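Local coordinates for OmpT protein (Vibrio cholerae serotype O1, PDB 6EHD), which probably acts as a non-specific diffusion porin, a beta-barrel channel that lets small solutes cross the bacterial outer membrane, at residues Ser33-Thr45 / Ser49-Lys61. The protein carries 1 engineered substitution. Numbering follows the deposited sequence.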
loop_
_atom_site.group_PDB
_atom_site.type_symbol
_atom_site.label_atom_id
_atom_site.label_comp_id
_atom_site.label_asym_id
_atom_site.label_seq_id
_atom_site.Cartn_x
_atom_site.Cartn_y
_atom_site.Cartn_z
ATOM N N SER A 33 4.827 -12.253 -12.197
ATOM C CA SER A 33 4.196 -11.616 -10.974
ATOM C C SER A 33 3.546 -10.242 -11.281
ATOM O O SER A 33 2.915 -9.599 -10.392
ATOM C CB SER A 33 5.245 -11.447 -9.841
ATOM O OG SER A 33 6.362 -10.658 -10.302
ATOM N N GLY A 34 3.718 -9.759 -12.523
ATOM C CA GLY A 34 3.171 -8.473 -12.926
ATOM C C GLY A 34 1.660 -8.376 -12.779
ATOM O O GLY A 34 0.975 -9.026 -13.583
ATOM N N SER A 35 1.215 -7.475 -11.850
ATOM C CA SER A 35 -0.183 -7.100 -11.499
ATOM C C SER A 35 -1.078 -6.277 -12.537
ATOM O O SER A 35 -1.603 -5.207 -12.317
ATOM C CB SER A 35 -0.178 -6.336 -10.252
ATOM O OG SER A 35 -1.492 -6.257 -9.796
ATOM N N SER A 36 -1.451 -6.953 -13.575
ATOM C CA SER A 36 -2.223 -6.344 -14.645
ATOM C C SER A 36 -3.718 -6.148 -14.234
ATOM O O SER A 36 -4.248 -6.952 -13.472
ATOM C CB SER A 36 -2.117 -7.258 -15.879
ATOM O OG SER A 36 -0.738 -7.397 -16.316
ATOM N N ARG A 37 -4.354 -5.159 -14.815
ATOM C CA ARG A 37 -5.772 -4.855 -14.471
ATOM C C ARG A 37 -6.484 -4.102 -15.561
ATOM O O ARG A 37 -5.859 -3.492 -16.404
ATOM C CB ARG A 37 -5.776 -4.018 -13.115
ATOM C CG ARG A 37 -5.489 -2.542 -13.238
ATOM C CD ARG A 37 -4.035 -2.074 -13.284
ATOM N NE ARG A 37 -3.102 -2.635 -12.304
ATOM C CZ ARG A 37 -2.769 -2.094 -11.129
ATOM N NH1 ARG A 37 -3.251 -0.952 -10.732
ATOM N NH2 ARG A 37 -1.924 -2.758 -10.387
ATOM N N ALA A 38 -7.854 -4.071 -15.514
ATOM C CA ALA A 38 -8.606 -3.299 -16.445
ATOM C C ALA A 38 -9.948 -2.890 -15.749
ATOM O O ALA A 38 -10.498 -3.644 -15.033
ATOM C CB ALA A 38 -8.967 -4.153 -17.694
ATOM N N GLY A 39 -10.396 -1.688 -15.959
ATOM C CA GLY A 39 -11.699 -1.239 -15.321
ATOM C C GLY A 39 -12.463 -0.218 -16.163
ATOM O O GLY A 39 -12.026 0.181 -17.272
ATOM N N VAL A 40 -13.602 0.250 -15.593
ATOM C CA VAL A 40 -14.378 1.360 -16.117
ATOM C C VAL A 40 -14.741 2.283 -14.963
ATOM O O VAL A 40 -15.039 1.792 -13.854
ATOM C CB VAL A 40 -15.611 0.848 -16.869
ATOM C CG1 VAL A 40 -16.445 -0.069 -16.025
ATOM C CG2 VAL A 40 -16.454 1.980 -17.415
ATOM N N ASP A 41 -14.576 3.569 -15.217
ATOM C CA ASP A 41 -14.798 4.691 -14.289
ATOM C C ASP A 41 -15.805 5.661 -14.938
ATOM O O ASP A 41 -15.483 6.426 -15.885
ATOM C CB ASP A 41 -13.480 5.410 -13.991
ATOM C CG ASP A 41 -13.601 6.417 -12.845
ATOM O OD1 ASP A 41 -14.625 6.451 -12.106
ATOM O OD2 ASP A 41 -12.655 7.188 -12.629
ATOM N N ALA A 42 -17.047 5.645 -14.420
ATOM C CA ALA A 42 -18.130 6.509 -14.915
ATOM C C ALA A 42 -18.442 7.661 -13.910
ATOM O O ALA A 42 -18.531 7.407 -12.705
ATOM C CB ALA A 42 -19.372 5.647 -15.147
ATOM N N ASN A 43 -18.477 8.894 -14.397
ATOM C CA ASN A 43 -18.704 10.103 -13.584
ATOM C C ASN A 43 -19.837 10.925 -14.199
ATOM O O ASN A 43 -19.967 11.019 -15.433
ATOM C CB ASN A 43 -17.430 10.962 -13.378
ATOM C CG ASN A 43 -16.391 10.221 -12.501
ATOM O OD1 ASN A 43 -16.448 10.298 -11.254
ATOM N ND2 ASN A 43 -15.532 9.374 -13.135
ATOM N N TYR A 44 -20.677 11.497 -13.335
ATOM C CA TYR A 44 -21.740 12.353 -13.815
ATOM C C TYR A 44 -21.944 13.508 -12.844
ATOM O O TYR A 44 -22.175 13.275 -11.661
ATOM C CB TYR A 44 -23.021 11.498 -14.005
ATOM C CG TYR A 44 -24.141 12.314 -14.627
ATOM C CD1 TYR A 44 -24.256 12.433 -16.016
ATOM C CD2 TYR A 44 -25.068 13.005 -13.832
ATOM C CE1 TYR A 44 -25.275 13.220 -16.596
ATOM C CE2 TYR A 44 -26.086 13.797 -14.400
ATOM C CZ TYR A 44 -26.197 13.898 -15.776
ATOM O OH TYR A 44 -27.212 14.655 -16.334
ATOM N N THR A 45 -21.881 14.733 -13.345
ATOM C CA THR A 45 -22.094 15.940 -12.569
ATOM C C THR A 45 -23.574 16.332 -12.650
ATOM O O THR A 45 -24.115 16.570 -13.732
ATOM C CB THR A 45 -21.196 17.089 -13.141
ATOM O OG1 THR A 45 -19.839 16.730 -12.977
ATOM C CG2 THR A 45 -21.372 18.399 -12.410
ATOM N N SER A 49 -22.953 21.507 -6.938
ATOM C CA SER A 49 -22.937 20.968 -5.595
ATOM C C SER A 49 -23.015 19.408 -5.475
ATOM O O SER A 49 -23.107 18.888 -4.364
ATOM C CB SER A 49 -24.115 21.605 -4.826
ATOM O OG SER A 49 -23.835 22.971 -4.575
ATOM N N LEU A 50 -23.029 18.665 -6.574
ATOM C CA LEU A 50 -23.287 17.214 -6.437
ATOM C C LEU A 50 -22.833 16.460 -7.682
ATOM O O LEU A 50 -23.268 16.783 -8.840
ATOM C CB LEU A 50 -24.793 16.960 -6.238
ATOM C CG LEU A 50 -25.235 15.482 -6.203
ATOM C CD1 LEU A 50 -24.706 14.699 -5.040
ATOM C CD2 LEU A 50 -26.759 15.326 -6.191
ATOM N N ALA A 51 -22.069 15.395 -7.460
ATOM C CA ALA A 51 -21.647 14.480 -8.549
ATOM C C ALA A 51 -21.662 13.013 -8.097
ATOM O O ALA A 51 -21.544 12.724 -6.923
ATOM C CB ALA A 51 -20.278 14.918 -9.100
ATOM N N LEU A 52 -21.855 12.079 -9.027
ATOM C CA LEU A 52 -21.952 10.658 -8.764
ATOM C C LEU A 52 -20.819 9.898 -9.571
ATOM O O LEU A 52 -20.415 10.351 -10.651
ATOM C CB LEU A 52 -23.287 10.095 -9.300
ATOM C CG LEU A 52 -24.547 10.787 -8.741
ATOM C CD1 LEU A 52 -25.817 10.347 -9.487
ATOM C CD2 LEU A 52 -24.673 10.484 -7.268
ATOM N N GLN A 53 -20.391 8.792 -9.027
ATOM C CA GLN A 53 -19.349 7.943 -9.593
ATOM C C GLN A 53 -19.721 6.499 -9.429
ATOM O O GLN A 53 -20.198 6.046 -8.386
ATOM C CB GLN A 53 -17.958 8.222 -8.921
ATOM C CG GLN A 53 -16.845 7.269 -9.407
ATOM C CD GLN A 53 -15.536 7.350 -8.567
ATOM O OE1 GLN A 53 -15.563 7.670 -7.342
ATOM N NE2 GLN A 53 -14.376 7.076 -9.241
ATOM N N GLY A 54 -19.481 5.720 -10.487
ATOM C CA GLY A 54 -19.578 4.263 -10.392
ATOM C C GLY A 54 -18.273 3.665 -11.051
ATOM O O GLY A 54 -17.998 3.956 -12.164
ATOM N N LYS A 55 -17.528 2.855 -10.326
ATOM C CA LYS A 55 -16.199 2.308 -10.818
ATOM C C LYS A 55 -16.095 0.833 -10.524
ATOM O O LYS A 55 -16.414 0.385 -9.414
ATOM C CB LYS A 55 -15.058 3.127 -10.152
ATOM C CG LYS A 55 -13.644 2.752 -10.593
ATOM C CD LYS A 55 -12.591 3.766 -10.020
ATOM C CE LYS A 55 -11.154 3.337 -10.324
ATOM N NZ LYS A 55 -10.204 4.387 -9.885
ATOM N N VAL A 56 -15.544 0.022 -11.465
ATOM C CA VAL A 56 -15.293 -1.327 -11.170
ATOM C C VAL A 56 -13.941 -1.693 -11.888
ATOM O O VAL A 56 -13.687 -1.172 -12.937
ATOM C CB VAL A 56 -16.466 -2.227 -11.654
ATOM C CG1 VAL A 56 -16.697 -2.079 -13.121
ATOM C CG2 VAL A 56 -16.250 -3.668 -11.245
ATOM N N GLU A 57 -13.131 -2.464 -11.202
ATOM C CA GLU A 57 -11.777 -2.847 -11.681
ATOM C C GLU A 57 -11.614 -4.304 -11.507
ATOM O O GLU A 57 -11.853 -4.846 -10.393
ATOM C CB GLU A 57 -10.715 -2.108 -10.844
ATOM C CG GLU A 57 -9.236 -2.276 -11.417
ATOM C CD GLU A 57 -8.190 -1.365 -10.664
ATOM O OE1 GLU A 57 -7.378 -1.915 -9.909
ATOM O OE2 GLU A 57 -8.254 -0.131 -10.887
ATOM N N PHE A 58 -11.130 -4.981 -12.554
ATOM C CA PHE A 58 -10.906 -6.416 -12.526
ATOM C C PHE A 58 -9.370 -6.771 -12.727
ATOM O O PHE A 58 -8.622 -6.009 -13.341
ATOM C CB PHE A 58 -11.605 -7.054 -13.739
ATOM C CG PHE A 58 -13.106 -6.818 -13.787
ATOM C CD1 PHE A 58 -13.981 -7.703 -13.141
ATOM C CD2 PHE A 58 -13.625 -5.744 -14.500
ATOM C CE1 PHE A 58 -15.370 -7.507 -13.197
ATOM C CE2 PHE A 58 -15.038 -5.543 -14.554
ATOM C CZ PHE A 58 -15.877 -6.431 -13.885
ATOM N N ALA A 59 -8.950 -7.883 -12.178
ATOM C CA ALA A 59 -7.583 -8.373 -12.361
ATOM C C ALA A 59 -7.600 -9.149 -13.604
ATOM O O ALA A 59 -8.603 -9.822 -13.933
ATOM C CB ALA A 59 -7.154 -9.261 -11.287
ATOM N N LEU A 60 -6.442 -9.118 -14.265
ATOM C CA LEU A 60 -6.280 -9.763 -15.556
ATOM C C LEU A 60 -5.370 -10.964 -15.337
ATOM O O LEU A 60 -4.127 -10.848 -15.414
ATOM C CB LEU A 60 -5.775 -8.765 -16.614
ATOM C CG LEU A 60 -6.761 -7.771 -17.188
ATOM C CD1 LEU A 60 -6.133 -7.063 -18.373
ATOM C CD2 LEU A 60 -8.035 -8.476 -17.652
ATOM N N LYS A 61 -6.025 -12.095 -15.017
ATOM C CA LYS A 61 -5.374 -13.377 -14.795
ATOM C C LYS A 61 -5.670 -14.335 -15.958
ATOM O O LYS A 61 -4.777 -14.686 -16.727
ATOM C CB LYS A 61 -5.865 -13.997 -13.495
ATOM C CG LYS A 61 -5.960 -13.055 -12.305
ATOM C CD LYS A 61 -6.240 -13.846 -11.024
ATOM C CE LYS A 61 -5.023 -14.590 -10.461
ATOM N NZ LYS A 61 -4.807 -15.971 -11.007
HETATM O O HOH W 1 -18.157 12.101 -10.149
#
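Strands 37-45 and 50-59 form one antiparallel beta hairpin of the porin barrel wall, joined by paired backbone bonds from Ala38 with Phe58 through to Tyr44 with Leu52. Ala38, Val40, Ala42, Tyr44, Leu52, Val56 and Phe58 form a largely apolar face, as expected of a lipid-facing barrel surface; there Val40 CG1 meets Val56 CG1 at 3.5 Å. The other face is mostly polar. Gln53 reaches Asp41 diagonally: its NE2 gives a nearly straight bond (174°) to Asp41 OD1 at 2.9 Å, arriving on the syn side but 29° out of the carboxylate plane. Asp41 CG lies anti to the backbone N (chi1 -170°), which swings the carboxylate toward Gln53, whose OE1 takes a bond from Lys81. A water donates to Asn43 OD1 (2.7 Å) and Leu52 O, bridging the strands. Further along, Arg37 folds back so that NE and NH2 both grip Ser35 O, in the guanidinium plane. Glu57 OE1 sits 4.3 Å from Arg37 NH1, well out of that plane, and salt-bridges Arg69 instead, while Glu57 OE2 bonds Tyr14. Arg37 NH1 salt-bridges the sulfonate of a bound MES, probably from the crystallisation liquor. With Arg37 held by Ser35 O and Arg69 bridged to Glu57, the nearby positive charge probably favours a charged Glu57.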